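Local coordinates for protein rRNA adenine N-6-methyltransferase (Saccharopolyspora erythraea, PDB 6NVM) that dimethylates one adenine of 23S rRNA at N6 using S-adenosyl-L-methionine, which lowers ribosome affinity for macrolide, lincosamide and streptogramin B antibiotics, at residues A171-D177 against E193-V197; R61-E67 against I215-R219. All coordinates share one frame; numbering follows the deposited sequence. Where two conformers were deposited one is given.

Contact 1 (A171-D177 against E193-V197); sequences ARKRTGD and EWEFV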
# COMPACT_ATOMS: atom_id res chain seq x y z
N ALA A 171 -5.30 5.25 -5.47
CA ALA A 171 -5.68 4.67 -4.19
C ALA A 171 -6.95 3.83 -4.32
O ALA A 171 -7.08 2.79 -3.66
CB ALA A 171 -5.88 5.77 -3.15
N ARG A 172 -7.91 4.29 -5.13
CA ARG A 172 -9.14 3.53 -5.30
C ARG A 172 -8.88 2.18 -5.94
O ARG A 172 -9.43 1.16 -5.51
CB ARG A 172 -10.14 4.34 -6.13
CG ARG A 172 -10.76 5.52 -5.40
CD ARG A 172 -11.97 6.04 -6.15
NE ARG A 172 -12.57 7.21 -5.52
CZ ARG A 172 -13.62 7.87 -6.01
NH1 ARG A 172 -14.19 7.47 -7.14
NH2 ARG A 172 -14.10 8.93 -5.37
N LYS A 173 -8.05 2.14 -6.99
CA LYS A 173 -7.77 0.87 -7.65
C LYS A 173 -7.05 -0.09 -6.72
O LYS A 173 -7.41 -1.27 -6.63
CB LYS A 173 -6.95 1.11 -8.92
CG LYS A 173 -7.03 -0.04 -9.91
CD LYS A 173 -6.04 0.10 -11.06
CE LYS A 173 -4.62 -0.27 -10.63
NZ LYS A 173 -3.76 -0.66 -11.79
N ARG A 174 -6.04 0.40 -5.99
CA ARG A 174 -5.22 -0.47 -5.15
C ARG A 174 -5.97 -0.95 -3.91
O ARG A 174 -5.53 -1.91 -3.28
CB ARG A 174 -3.94 0.26 -4.73
CG ARG A 174 -3.01 0.62 -5.88
CD ARG A 174 -2.46 -0.61 -6.60
NE ARG A 174 -1.52 -0.27 -7.67
CZ ARG A 174 -0.20 -0.32 -7.58
NH1 ARG A 174 0.40 -0.72 -6.46
NH2 ARG A 174 0.55 0.02 -8.62
N THR A 175 -7.07 -0.30 -3.55
CA THR A 175 -7.87 -0.71 -2.41
C THR A 175 -9.23 -1.28 -2.81
O THR A 175 -10.02 -1.62 -1.92
CB THR A 175 -8.09 0.47 -1.45
OG1 THR A 175 -8.81 1.51 -2.14
CG2 THR A 175 -6.75 1.02 -0.95
N GLY A 176 -9.52 -1.38 -4.10
CA GLY A 176 -10.82 -1.85 -4.54
C GLY A 176 -11.98 -1.01 -4.07
O GLY A 176 -13.07 -1.53 -3.84
N ASP A 177 -11.77 0.31 -3.93
CA ASP A 177 -12.77 1.16 -3.29
C ASP A 177 -14.03 1.32 -4.13
O ASP A 177 -15.08 1.66 -3.57
CB ASP A 177 -12.16 2.53 -2.98
CG ASP A 177 -13.08 3.39 -2.13
OD1 ASP A 177 -13.43 2.96 -1.02
OD2 ASP A 177 -13.44 4.50 -2.58
N GLU A 193 -3.00 -6.21 4.19
CA GLU A 193 -4.28 -5.53 4.05
C GLU A 193 -4.06 -4.21 3.30
O GLU A 193 -3.04 -3.54 3.51
CB GLU A 193 -4.92 -5.27 5.42
CG GLU A 193 -5.03 -6.51 6.31
CD GLU A 193 -5.46 -6.18 7.74
OE1 GLU A 193 -5.50 -4.99 8.11
OE2 GLU A 193 -5.76 -7.12 8.50
N TRP A 194 -4.98 -3.88 2.40
CA TRP A 194 -4.96 -2.62 1.66
C TRP A 194 -6.24 -1.88 2.01
O TRP A 194 -7.34 -2.40 1.80
CB TRP A 194 -4.89 -2.85 0.14
CG TRP A 194 -3.68 -3.60 -0.37
CD1 TRP A 194 -3.32 -4.89 -0.08
CD2 TRP A 194 -2.70 -3.11 -1.29
NE1 TRP A 194 -2.17 -5.23 -0.75
CE2 TRP A 194 -1.77 -4.15 -1.50
CE3 TRP A 194 -2.51 -1.89 -1.95
CZ2 TRP A 194 -0.67 -4.01 -2.35
CZ3 TRP A 194 -1.41 -1.75 -2.78
CH2 TRP A 194 -0.50 -2.80 -2.97
N GLU A 195 -6.10 -0.67 2.54
CA GLU A 195 -7.24 0.05 3.10
C GLU A 195 -7.31 1.46 2.53
O GLU A 195 -6.30 2.17 2.49
CB GLU A 195 -7.15 0.08 4.63
CG GLU A 195 -7.18 -1.31 5.26
CD GLU A 195 -6.90 -1.31 6.76
OE1 GLU A 195 -6.54 -0.25 7.31
OE2 GLU A 195 -7.04 -2.38 7.39
N PHE A 196 -8.50 1.85 2.07
CA PHE A 196 -8.76 3.22 1.63
C PHE A 196 -9.22 4.02 2.84
O PHE A 196 -10.21 3.67 3.48
CB PHE A 196 -9.82 3.23 0.53
CG PHE A 196 -10.11 4.60 -0.02
CD1 PHE A 196 -9.41 5.08 -1.12
CD2 PHE A 196 -11.08 5.41 0.55
CE1 PHE A 196 -9.67 6.33 -1.63
CE2 PHE A 196 -11.34 6.66 0.04
CZ PHE A 196 -10.64 7.12 -1.05
N VAL A 197 -8.50 5.10 3.15
CA VAL A 197 -8.83 5.87 4.35
C VAL A 197 -9.78 7.01 3.99
O VAL A 197 -10.90 7.08 4.51
CB VAL A 197 -7.55 6.39 5.04
CG1 VAL A 197 -7.91 7.30 6.21
CG2 VAL A 197 -6.71 5.22 5.53
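The C-terminal end of helix 168-175 packs on edge strand 192-200 of the Rossmann-like sheet, whose Trp194 and Phe196 side chains leave the strand on the helix side. The axis of helix 171-175 runs 143° from the direction of strand 193-197, and these two short axes come within 7.7 Å.

Phe196 is bordered by four helix-side residues. Its CG stands anti to the backbone N (chi1 -178°), which carries the ring out beside the last turn. The Asp177 carboxylate stacks over one ring face, with the two planes 13° apart. Asp177 OD2 lies 3.9 Å above the Phe196 ring plane, over its centre. Arg172 CG and Ala171 CB meet the ring obliquely near CE1, Ala171 CB at 4.1 Å from Phe196 CE1.

Thr175 sits between the two aromatic residues. Its OG1 gives a hydrogen bond to Ala171 O at 2.6 Å, and Thr175 OG1 also lies 3.3 Å from Phe196 CB. Its methyl CG2 rests against the strand backbone, 3.6 Å from Glu195 C.

Trp194 lies alongside Arg174, pointing the same way. Arg174 CB touches Trp194 CZ3 at 3.8 Å, and Trp194 CH2 comes near the edge of the guanidinium. Arg174 O is 3.3 Å from Trp194 CE3 and also takes a hydrogen bond from Thr185 OG1. Trp194 NE1 is hydrogen-bonded to Thr188 OG1.

Gly176 is the first residue to leave helical angles, with positive phi, in a Schellman motif. The helix that follows strand 159-167 thus packs on a face of the sheet of the class I methyltransferase fold.

Contact 2 (R61-E67 against I215-R219); sequences RIAETAE and IMRLR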
# COMPACT_ATOMS: atom_id res chain seq x y z
N ARG A 61 -4.92 13.62 10.57
CA ARG A 61 -5.52 12.35 10.18
C ARG A 61 -4.47 11.36 9.70
O ARG A 61 -4.52 10.17 10.04
CB ARG A 61 -6.57 12.61 9.10
CG ARG A 61 -7.34 11.39 8.64
CD ARG A 61 -8.31 10.93 9.71
NE ARG A 61 -9.20 9.89 9.22
CZ ARG A 61 -10.04 9.20 9.98
NH1 ARG A 61 -10.09 9.43 11.29
NH2 ARG A 61 -10.81 8.27 9.44
N ILE A 62 -3.50 11.83 8.91
CA ILE A 62 -2.42 10.97 8.45
C ILE A 62 -1.65 10.41 9.64
O ILE A 62 -1.38 9.21 9.72
CB ILE A 62 -1.50 11.75 7.50
CG1 ILE A 62 -2.28 12.19 6.26
CG2 ILE A 62 -0.29 10.89 7.11
CD1 ILE A 62 -1.57 13.24 5.43
N ALA A 63 -1.27 11.28 10.58
CA ALA A 63 -0.47 10.83 11.71
C ALA A 63 -1.21 9.79 12.54
O ALA A 63 -0.62 8.80 12.98
CB ALA A 63 -0.07 12.03 12.57
N GLU A 64 -2.51 10.01 12.77
CA GLU A 64 -3.30 9.03 13.51
C GLU A 64 -3.49 7.73 12.73
O GLU A 64 -3.53 6.65 13.32
CB GLU A 64 -4.66 9.65 13.87
CG GLU A 64 -4.53 10.85 14.82
CD GLU A 64 -5.77 11.73 14.84
OE1 GLU A 64 -6.58 11.67 13.88
OE2 GLU A 64 -5.93 12.50 15.81
N THR A 65 -3.57 7.82 11.40
CA THR A 65 -3.74 6.63 10.57
C THR A 65 -2.53 5.71 10.65
O THR A 65 -2.66 4.49 10.45
CB THR A 65 -3.99 7.05 9.11
OG1 THR A 65 -5.24 7.73 9.02
CG2 THR A 65 -4.00 5.84 8.18
N ALA A 66 -1.35 6.26 10.90
CA ALA A 66 -0.13 5.47 10.81
C ALA A 66 0.01 4.46 11.95
O ALA A 66 0.92 3.63 11.89
CB ALA A 66 1.08 6.40 10.78
N GLU A 67 -0.85 4.53 12.96
CA GLU A 67 -0.84 3.57 14.07
C GLU A 67 0.54 3.51 14.72
O GLU A 67 1.17 2.46 14.82
CB GLU A 67 -1.30 2.20 13.59
CG GLU A 67 -2.74 2.24 13.07
CD GLU A 67 -3.28 0.88 12.66
OE1 GLU A 67 -2.51 0.06 12.11
OE2 GLU A 67 -4.50 0.66 12.88
N ILE A 215 -5.73 9.29 1.12
CA ILE A 215 -4.90 8.56 2.07
C ILE A 215 -5.24 7.09 1.94
O ILE A 215 -6.41 6.70 2.02
CB ILE A 215 -5.12 9.05 3.51
CG1 ILE A 215 -4.85 10.55 3.63
CG2 ILE A 215 -4.22 8.27 4.47
CD1 ILE A 215 -5.34 11.15 4.92
N MET A 216 -4.22 6.27 1.73
CA MET A 216 -4.36 4.82 1.73
C MET A 216 -3.31 4.23 2.66
O MET A 216 -2.27 4.84 2.93
CB MET A 216 -4.21 4.24 0.31
CG MET A 216 -2.85 4.45 -0.33
SD MET A 216 -2.70 3.63 -1.94
CE MET A 216 -2.82 1.92 -1.46
N ARG A 217 -3.59 3.03 3.16
CA ARG A 217 -2.73 2.38 4.12
C ARG A 217 -2.56 0.91 3.77
O ARG A 217 -3.53 0.23 3.41
CB ARG A 217 -3.30 2.52 5.54
CG ARG A 217 -2.49 1.82 6.63
CD ARG A 217 -3.04 2.17 8.02
NE ARG A 217 -4.46 1.86 8.12
CZ ARG A 217 -5.25 2.27 9.11
NH1 ARG A 217 -4.77 3.00 10.10
NH2 ARG A 217 -6.54 1.94 9.10
N LEU A 218 -1.32 0.43 3.86
CA LEU A 218 -1.01 -0.99 3.86
C LEU A 218 -0.69 -1.42 5.28
O LEU A 218 -0.00 -0.71 6.01
CB LEU A 218 0.20 -1.30 2.96
CG LEU A 218 0.21 -0.77 1.54
CD1 LEU A 218 1.46 -1.26 0.81
CD2 LEU A 218 -1.03 -1.20 0.81
N ARG A 219 -1.20 -2.58 5.68
CA ARG A 219 -0.85 -3.20 6.95
C ARG A 219 -0.31 -4.59 6.66
O ARG A 219 -1.01 -5.41 6.05
CB ARG A 219 -2.04 -3.28 7.91
CG ARG A 219 -2.82 -1.98 8.05
CD ARG A 219 -3.95 -2.09 9.08
NE ARG A 219 -3.41 -2.16 10.44
CZ ARG A 219 -3.19 -3.28 11.11
NH1 ARG A 219 -3.49 -4.46 10.58
NH2 ARG A 219 -2.67 -3.23 12.33
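The guanidinium of Arg217 has the Thr65 methyl CG2 over one face and Thr65 O at its edge, in plane. The guanidinium of Arg219 takes Glu67 OE1 at its edge.

Arg217 NH1 gives a hydrogen bond of 2.6 Å to Thr65 O, reaching a lone pair in the carbonyl plane. The bond is short but bent, with an N-H...O angle of 145°. Arg217 CG stands anti to the backbone N, and the chain then bends at chi3 to bring NH1 to this carbonyl. Thr65 CG2 is 3.5 Å from Arg217 NH1.

In the conformer given, the Glu67 carboxylate joins both arginines in a salt-bridge network. Arg219 NE meets Glu67 OE1 at 2.9 Å on its syn side, nearly straight. Arg219 NH2 adds a weak bond to OE1. The carboxylate and guanidinium planes are 83° apart. Toward Arg217 the link is long: Glu67 OE2 is 3.6 Å from Arg217 NH1, well out of the guanidinium plane, and acts through charge alone. Arg217 NH2 and Arg219 NH1 also form salt bridges to Glu195 and Glu193 of strand 192-200.

Near Ile215 the contact is apolar. Ile215 CD1 presses on Ile62 CG1 at 3.5 Å, a tight approach, and touches Arg61 CG. Separately, Thr65 OG1 hydrogen-bonds to Arg61 O, which also accepts from Thr65 N on the opposite face.

Helix 61-65 runs nearly parallel to strand 215-219. Ile62 also touches Val165 of strand 159-167 and Leu84 of helix 83-89. On the strand's other side, Met216 packs on helix 168-175.

Overall arrangement
Contact 1 and contact 2 have centres about 12 Å apart and share one mixed sheet. Strands 192-200 and 213-220 are antiparallel neighbours in it, with 192-200 at the edge. Helix 168-175 packs on one face of the sheet and helix 56-65 on the other. Backbone pairing of the two strands joins the contacts directly, as does, in the conformer given, the salt bridge of Glu195 OE1 with Arg217 NH2 (2.8 Å). Along the chain, contact 1 is nested within the loop closed by contact 2. The fold thus brings the first modelled helix onto the last strand. Ile62 of contact 2 lies near Leu53, a residue predicted to bind S-adenosyl-L-methionine, whereas contact 1 lies away from the annotated sites.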